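Local coordinates for Blr6230 protein (Bradyrhizobium diazoefficiens USDA 110, PDB 5NGG) that probably hydrolyses beta-lactam antibiotics, being a zinc-dependent metallo-beta-lactamase of subclass B3, at residues Gln75-Gly78 / Met79-Asn83; Lys128-Glu132 / Gly133-Pro137; Phe227-Ala230 / Lys231-Ile235. All coordinates share one frame; numbering follows the deposited sequence.

How the contacts relate
Three helix ends are sampled here, one N-terminal and two C-terminal with the chain that leaves them, each within one continuous piece of chain, so none closes a long loop. They follow in series from the N terminus and neither nest nor cross. Contact 1 starts helix 77-86, which connects the neighbouring parallel strands 65-69 and 94-98 of the seven-stranded sheet. Contact 2 ends helix 128-133 and opens the loop running to strand 154-156 at the edge of that sheet. Contact 3 ends helix 219-232, between strands 193-199 and 237-239 of the five-stranded sheet. Contacts 1 and 3, their centres about 33 Å apart, lie on opposite sides of the chain's centre; none of the three touches another.

Contact 1: residues Gln75-Gly78 / Met79-Asn83; sequences QSTG and MIKDN
S76, T77 and G78 offer their carbonyls to I80, K81 and D82, and these three bonds build the opening turn of helix 77-86. I80 N reaches S76 O at 3.1 Å with an N-H...O angle of 165°, and K81 N reaches T77 O at 3.0 Å. The bond from D82 N to G78 O, at 2.9 Å, is the most bent of the set (154°). S76 occupies the N-cap position, yet its hydroxyl makes no capping bond. A water bridges the first turn: it accepts from M79 N at 3.0 Å and donates to Q75 O, in a way consistent with partial capping, carrying the first-turn amide back to the residue before the cap. The helix is the crossing segment of a beta-alpha-beta unit, linking strands 65-69 and 94-98 in the alpha-beta fold of metallo-beta-lactamases.

Among the side chains, K81 lies back along the preceding turn. With CG beside the backbone N (chi1 -71°), K81 CG sits 3.4 Å from T77 O, and farther out K81 CE passes T77 CG2 obliquely at 4.2 Å. NZ then leaves the helix for salt bridges with E116 and E112 on helix 110-117. K81, E112 and E116 have been seen to bind zinc in crystals of this protein, though here the chain holds no metal between them. I80 brings CG1 to 3.5 Å from S76 O, on a buried flank that extends to V57. T77 also touches E112 and I113 of helix 110-117, and M79 sends its sulfur end away from the turn.

Contact 2: residues Lys128-Glu132 / Gly133-Pro137; sequences KPLLE and GGYYP
The C-terminal end of helix 128-133 is where P129 and L130 meet the residues that leave it, G133 to P137. G133 N bonds P129 O at 3.0 Å from above the carbonyl plane, and it has a second, weak bond to L130 O. That same oxygen takes a stronger one from G134 N at 2.8 Å, so two amides converge on L130 O as the helix stops. G134 has positive phi (69°), a conformation glycine takes easily, and it turns the chain out of the helix into the loop that leads to strand 154-156.

Y135 folds back over the end just made. Its CG stands between its own backbone N and carbonyl carbon (chi1 65°), which swings the ring across the last turn: L130 CA lies 4.3 Å above one face, toward the rim, and Y135 CE2 comes within 3.4 Å of P129 O. The hydroxyl end rests near P129 CB. Beyond it, L130 CD2, in one of two modelled conformers, packs on P137 CD at 3.6 Å, the two side chains crossing at about a right angle. The loop runs beside the zinc site here, with the Y136 ring stacked on the zinc ligand H103.

Contact 3: residues Phe227-Ala230 / Lys231-Ile235; sequences FAKA and KAMKI. With ZN (zinc ion), chain E.
K229 is a zinc ligand, a role lysine seldom plays, and its aliphatic stem also passes M233, with K229 CG 4.3 Å from M233 SD. K229 NZ lies 2.1 Å from the zinc ion, and E158 and H172 supply the other protein ligands. Metal binding needs a nitrogen lone pair, so the amine is probably neutral here. The lysine sits near the C-terminal end of helix 219-232, the helical part of a beta-alpha-beta unit between strands 193-199 and 237-239. Its chain leaves CB fully extended and bends only at the last torsion (chi4 64°), which turns NZ aside to the metal.

Behind it the helix tightens as it ends. K231 N still bonds F227 O at 3.1 Å in the ordinary i to i+4 way. A232 N, by contrast, is shared: a weak bond goes to A228 O, while K229 O, three residues back, takes the other at 3.1 Å, with the donor 63° out of the carbonyl plane. M233 CG also presses on K229 O, at 3.2 Å. On the flank toward helix 268-291, the F227 ring meets that of F280, and K231 CG lies over F227 O. M233 N makes a weak bond to A230 O, which a water joins to M233 O, donating to the two oxygens at 2.9 and 2.6 Å respectively.

Contact 1: residues Gln75-Gly78 / Met79-Asn83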
loop_
_atom_site.group_PDB
_atom_site.type_symbol
_atom_site.label_atom_id
_atom_site.label_comp_id
_atom_site.label_asym_id
_atom_site.label_seq_id
_atom_site.Cartn_x
_atom_site.Cartn_y
_atom_site.Cartn_z
ATOM N N GLN A 75 9.078 -8.074 -11.217
ATOM C CA GLN A 75 10.360 -7.832 -11.891
ATOM C C GLN A 75 11.265 -6.835 -11.156
ATOM O O GLN A 75 12.433 -6.682 -11.508
ATOM C CB GLN A 75 10.126 -7.370 -13.342
ATOM C CG GLN A 75 9.214 -6.160 -13.516
ATOM C CD GLN A 75 7.770 -6.525 -13.808
ATOM O OE1 GLN A 75 7.156 -7.325 -13.100
ATOM N NE2 GLN A 75 7.213 -5.924 -14.848
ATOM N N SER A 76 10.727 -6.156 -10.137
ATOM C CA SER A 76 11.438 -5.057 -9.480
ATOM C C SER A 76 12.067 -5.388 -8.128
ATOM O O SER A 76 12.578 -4.503 -7.446
ATOM C CB SER A 76 10.499 -3.859 -9.313
ATOM O OG SER A 76 10.107 -3.376 -10.575
ATOM N N THR A 77 12.031 -6.647 -7.732
ATOM C CA THR A 77 12.493 -7.013 -6.387
ATOM C C THR A 77 13.959 -6.674 -6.176
ATOM O O THR A 77 14.327 -6.197 -5.094
ATOM C CB THR A 77 12.192 -8.487 -6.099
ATOM O OG1 THR A 77 10.797 -8.698 -6.311
ATOM C CG2 THR A 77 12.506 -8.881 -4.665
ATOM N N GLY A 78 14.792 -6.898 -7.192
ATOM C CA GLY A 78 16.191 -6.544 -7.096
ATOM C C GLY A 78 16.432 -5.070 -6.854
ATOM O O GLY A 78 17.298 -4.710 -6.083
ATOM N N MET A 79 15.671 -4.222 -7.536
ATOM C CA MET A 79 15.717 -2.783 -7.339
ATOM C C MET A 79 15.374 -2.396 -5.893
ATOM O O MET A 79 16.029 -1.567 -5.287
ATOM C CB MET A 79 14.794 -2.048 -8.308
ATOM C CG MET A 79 14.724 -0.563 -8.042
ATOM S SD MET A 79 13.665 0.309 -9.196
ATOM C CE MET A 79 14.751 0.399 -10.608
ATOM N N ILE A 80 14.302 -2.964 -5.355
ATOM C CA ILE A 80 13.926 -2.682 -3.980
ATOM C C ILE A 80 15.047 -3.094 -3.026
ATOM O O ILE A 80 15.408 -2.332 -2.129
ATOM C CB ILE A 80 12.591 -3.375 -3.614
ATOM C CG1 ILE A 80 11.424 -2.946 -4.533
ATOM C CG2 ILE A 80 12.238 -3.120 -2.158
ATOM C CD1 ILE A 80 11.213 -1.458 -4.729
ATOM N N LYS A 81 15.594 -4.292 -3.216
ATOM C CA LYS A 81 16.671 -4.766 -2.350
ATOM C C LYS A 81 17.879 -3.821 -2.453
ATOM O O LYS A 81 18.544 -3.521 -1.440
ATOM C CB LYS A 81 17.023 -6.225 -2.695
ATOM C CG LYS A 81 15.955 -7.229 -2.272
ATOM C CD LYS A 81 16.414 -8.677 -2.247
ATOM C CE LYS A 81 16.549 -9.255 -3.618
ATOM N NZ LYS A 81 16.853 -10.716 -3.560
ATOM N N ASP A 82 18.156 -3.348 -3.670
ATOM C CA ASP A 82 19.231 -2.382 -3.894
ATOM C C ASP A 82 18.992 -1.063 -3.147
ATOM O O ASP A 82 19.928 -0.535 -2.518
ATOM C CB ASP A 82 19.440 -2.138 -5.396
ATOM C CG ASP A 82 20.172 -3.276 -6.098
ATOM O OD1 ASP A 82 20.737 -4.164 -5.427
ATOM O OD2 ASP A 82 20.182 -3.269 -7.346
ATOM N N ASN A 83 17.766 -0.543 -3.208
ATOM C CA ASN A 83 17.430 0.691 -2.485
ATOM C C ASN A 83 17.622 0.558 -0.968
ATOM O O ASN A 83 18.075 1.497 -0.306
ATOM C CB ASN A 83 15.995 1.094 -2.795
ATOM C CG ASN A 83 15.834 1.595 -4.204
ATOM O OD1 ASN A 83 16.820 1.960 -4.874
ATOM N ND2 ASN A 83 14.598 1.603 -4.672
HETATM O O HOH W 1 14.782 -5.405 -10.182
HETATM O O HOH W 2 19.576 -6.496 -5.729
#

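Contact 2: residues Lys128-Glu132 / Gly133-Pro137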
loop_
_atom_site.group_PDB
_atom_site.type_symbol
_atom_site.label_atom_id
_atom_site.label_comp_id
_atom_site.label_asym_id
_atom_site.label_seq_id
_atom_site.Cartn_x
_atom_site.Cartn_y
_atom_site.Cartn_z
ATOM N N LYS A 128 -5.956 -12.955 2.413
ATOM C CA LYS A 128 -5.167 -14.170 2.525
ATOM C C LYS A 128 -5.342 -15.115 1.306
ATOM O O LYS A 128 -4.340 -15.616 0.767
ATOM C CB LYS A 128 -5.464 -14.879 3.845
ATOM C CG LYS A 128 -4.695 -16.171 4.056
ATOM C CD LYS A 128 -4.885 -16.733 5.458
ATOM C CE LYS A 128 -4.261 -18.113 5.647
ATOM N NZ LYS A 128 -4.594 -18.678 6.979
ATOM N N PRO A 129 -6.576 -15.333 0.818
ATOM C CA PRO A 129 -6.682 -16.242 -0.340
ATOM C C PRO A 129 -5.988 -15.720 -1.596
ATOM O O PRO A 129 -5.470 -16.502 -2.392
ATOM C CB PRO A 129 -8.192 -16.372 -0.579
ATOM C CG PRO A 129 -8.831 -15.947 0.691
ATOM C CD PRO A 129 -7.903 -14.985 1.366
ATOM N N LEU A 130 -5.981 -14.392 -1.755
ATOM C CA LEU A 130 -5.322 -13.744 -2.903
ATOM C C LEU A 130 -3.809 -13.918 -2.822
ATOM O O LEU A 130 -3.144 -14.269 -3.798
ATOM C CB LEU A 130 -5.661 -12.252 -2.952
ATOM C CG LEU A 130 -7.013 -11.801 -3.504
ATOM C CD1 LEU A 130 -8.194 -12.384 -2.755
ATOM C CD2 LEU A 130 -7.067 -10.276 -3.472
ATOM N N LEU A 131 -3.246 -13.642 -1.646
ATOM C CA LEU A 131 -1.806 -13.803 -1.426
ATOM C C LEU A 131 -1.375 -15.251 -1.612
ATOM O O LEU A 131 -0.337 -15.513 -2.235
ATOM C CB LEU A 131 -1.437 -13.315 -0.024
ATOM C CG LEU A 131 -1.563 -11.797 0.142
ATOM C CD1 LEU A 131 -1.624 -11.410 1.611
ATOM C CD2 LEU A 131 -0.404 -11.104 -0.530
ATOM N N GLU A 132 -2.148 -16.164 -1.041
ATOM C CA GLU A 132 -1.787 -17.574 -1.055
ATOM C C GLU A 132 -2.023 -18.213 -2.408
ATOM O O GLU A 132 -1.437 -19.254 -2.698
ATOM C CB GLU A 132 -2.472 -18.308 0.093
ATOM C CG GLU A 132 -1.993 -17.771 1.442
ATOM C CD GLU A 132 -2.151 -18.682 2.634
ATOM O OE1 GLU A 132 -2.892 -19.678 2.556
ATOM O OE2 GLU A 132 -1.549 -18.336 3.669
ATOM N N GLY A 133 -2.859 -17.613 -3.246
ATOM C CA GLY A 133 -3.096 -18.112 -4.598
ATOM C C GLY A 133 -2.306 -17.398 -5.681
ATOM O O GLY A 133 -2.130 -17.937 -6.757
ATOM N N GLY A 134 -1.866 -16.172 -5.417
ATOM C CA GLY A 134 -1.120 -15.394 -6.412
ATOM C C GLY A 134 -1.945 -14.949 -7.611
ATOM O O GLY A 134 -1.432 -14.935 -8.735
ATOM N N TYR A 135 -3.208 -14.566 -7.382
ATOM C CA TYR A 135 -4.137 -14.222 -8.468
ATOM C C TYR A 135 -4.923 -12.952 -8.143
ATOM O O TYR A 135 -5.013 -12.544 -6.981
ATOM C CB TYR A 135 -5.118 -15.401 -8.770
ATOM C CG TYR A 135 -6.052 -15.702 -7.592
ATOM C CD1 TYR A 135 -7.204 -14.953 -7.373
ATOM C CD2 TYR A 135 -5.763 -16.709 -6.688
ATOM C CE1 TYR A 135 -8.047 -15.219 -6.299
ATOM C CE2 TYR A 135 -6.597 -16.988 -5.616
ATOM C CZ TYR A 135 -7.733 -16.237 -5.412
ATOM O OH TYR A 135 -8.560 -16.512 -4.336
ATOM N N TYR A 136 -5.507 -12.357 -9.182
ATOM C CA TYR A 136 -6.352 -11.164 -9.074
ATOM C C TYR A 136 -7.802 -11.596 -8.848
ATOM O O TYR A 136 -8.329 -12.383 -9.641
ATOM C CB TYR A 136 -6.226 -10.302 -10.348
ATOM C CG TYR A 136 -6.745 -8.902 -10.125
ATOM C CD1 TYR A 136 -8.120 -8.605 -10.165
ATOM C CD2 TYR A 136 -5.882 -7.868 -9.793
ATOM C CE1 TYR A 136 -8.591 -7.336 -9.892
ATOM C CE2 TYR A 136 -6.357 -6.589 -9.527
ATOM C CZ TYR A 136 -7.709 -6.324 -9.567
ATOM O OH TYR A 136 -8.135 -5.052 -9.285
ATOM N N PRO A 137 -8.467 -11.065 -7.800
ATOM C CA PRO A 137 -9.849 -11.479 -7.498
ATOM C C PRO A 137 -10.798 -11.164 -8.637
ATOM O O PRO A 137 -10.739 -10.067 -9.203
ATOM C CB PRO A 137 -10.190 -10.653 -6.258
ATOM C CG PRO A 137 -9.323 -9.436 -6.361
ATOM C CD PRO A 137 -8.030 -9.929 -6.956
#

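Contact 3: residues Phe227-Ala230 / Lys231-Ile235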
loop_
_atom_site.group_PDB
_atom_site.type_symbol
_atom_site.label_atom_id
_atom_site.label_comp_id
_atom_site.label_asym_id
_atom_site.label_seq_id
_atom_site.Cartn_x
_atom_site.Cartn_y
_atom_site.Cartn_z
ATOM N N PHE A 227 -14.272 5.270 2.469
ATOM C CA PHE A 227 -14.123 6.720 2.289
ATOM C C PHE A 227 -14.544 7.474 3.551
ATOM O O PHE A 227 -13.897 8.413 4.001
ATOM C CB PHE A 227 -14.944 7.249 1.111
ATOM C CG PHE A 227 -14.671 6.566 -0.203
ATOM C CD1 PHE A 227 -13.391 6.198 -0.595
ATOM C CD2 PHE A 227 -15.724 6.313 -1.075
ATOM C CE1 PHE A 227 -13.190 5.576 -1.825
ATOM C CE2 PHE A 227 -15.528 5.699 -2.298
ATOM C CZ PHE A 227 -14.256 5.336 -2.677
ATOM N N ALA A 228 -15.678 7.068 4.120
ATOM C CA ALA A 228 -16.175 7.701 5.360
ATOM C C ALA A 228 -15.217 7.491 6.528
ATOM O O ALA A 228 -14.927 8.429 7.283
ATOM C CB ALA A 228 -17.533 7.152 5.717
ATOM N N LYS A 229 -14.734 6.268 6.685
ATOM C CA LYS A 229 -13.784 5.934 7.748
ATOM C C LYS A 229 -12.525 6.797 7.632
ATOM O O LYS A 229 -12.073 7.386 8.623
ATOM C CB LYS A 229 -13.424 4.449 7.685
ATOM C CG LYS A 229 -12.397 3.959 8.699
ATOM C CD LYS A 229 -12.193 2.463 8.555
ATOM C CE LYS A 229 -11.081 1.927 9.421
ATOM N NZ LYS A 229 -11.372 2.096 10.842
ATOM N N ALA A 230 -12.001 6.926 6.424
ATOM C CA ALA A 230 -10.808 7.712 6.193
ATOM C C ALA A 230 -10.994 9.171 6.584
ATOM O O ALA A 230 -10.108 9.769 7.204
ATOM C CB ALA A 230 -10.386 7.591 4.738
ATOM N N LYS A 231 -12.150 9.734 6.241
ATOM C CA LYS A 231 -12.403 11.135 6.562
ATOM C C LYS A 231 -12.490 11.378 8.075
ATOM O O LYS A 231 -12.304 12.516 8.535
ATOM C CB LYS A 231 -13.672 11.628 5.869
ATOM C CG LYS A 231 -13.538 11.741 4.360
ATOM C CD LYS A 231 -14.810 12.305 3.789
ATOM C CE LYS A 231 -14.877 12.185 2.291
ATOM N NZ LYS A 231 -16.043 12.967 1.799
ATOM N N ALA A 232 -12.835 10.344 8.844
ATOM C CA ALA A 232 -12.997 10.475 10.293
ATOM C C ALA A 232 -11.736 10.180 11.109
ATOM O O ALA A 232 -11.725 10.436 12.318
ATOM C CB ALA A 232 -14.134 9.587 10.767
ATOM N N MET A 233 -10.668 9.684 10.475
ATOM C CA MET A 233 -9.474 9.293 11.203
ATOM C C MET A 233 -8.573 10.483 11.474
ATOM O O MET A 233 -8.358 11.297 10.607
ATOM C CB MET A 233 -8.685 8.262 10.396
ATOM C CG MET A 233 -9.381 6.911 10.286
ATOM S SD MET A 233 -8.507 5.678 9.326
ATOM C CE MET A 233 -7.179 5.591 10.493
ATOM N N LYS A 234 -7.992 10.518 12.666
ATOM C CA LYS A 234 -7.064 11.571 13.074
ATOM C C LYS A 234 -5.641 11.161 12.695
ATOM O O LYS A 234 -4.990 10.382 13.382
ATOM C CB LYS A 234 -7.182 11.843 14.578
ATOM C CG LYS A 234 -8.556 12.339 14.994
ATOM C CD LYS A 234 -9.046 13.494 14.130
ATOM N N ILE A 235 -5.189 11.677 11.562
ATOM C CA ILE A 235 -3.905 11.270 10.947
ATOM C C ILE A 235 -3.126 12.494 10.534
ATOM O O ILE A 235 -3.629 13.334 9.791
ATOM C CB ILE A 235 -4.151 10.361 9.719
ATOM C CG1 ILE A 235 -4.782 9.027 10.146
ATOM C CG2 ILE A 235 -2.896 10.158 8.861
ATOM C CD1 ILE A 235 -3.939 8.139 11.042
HETATM ZN ZN ZN E . -10.001 1.565 12.317
HETATM O O HOH W 3 -8.563 12.050 8.124
#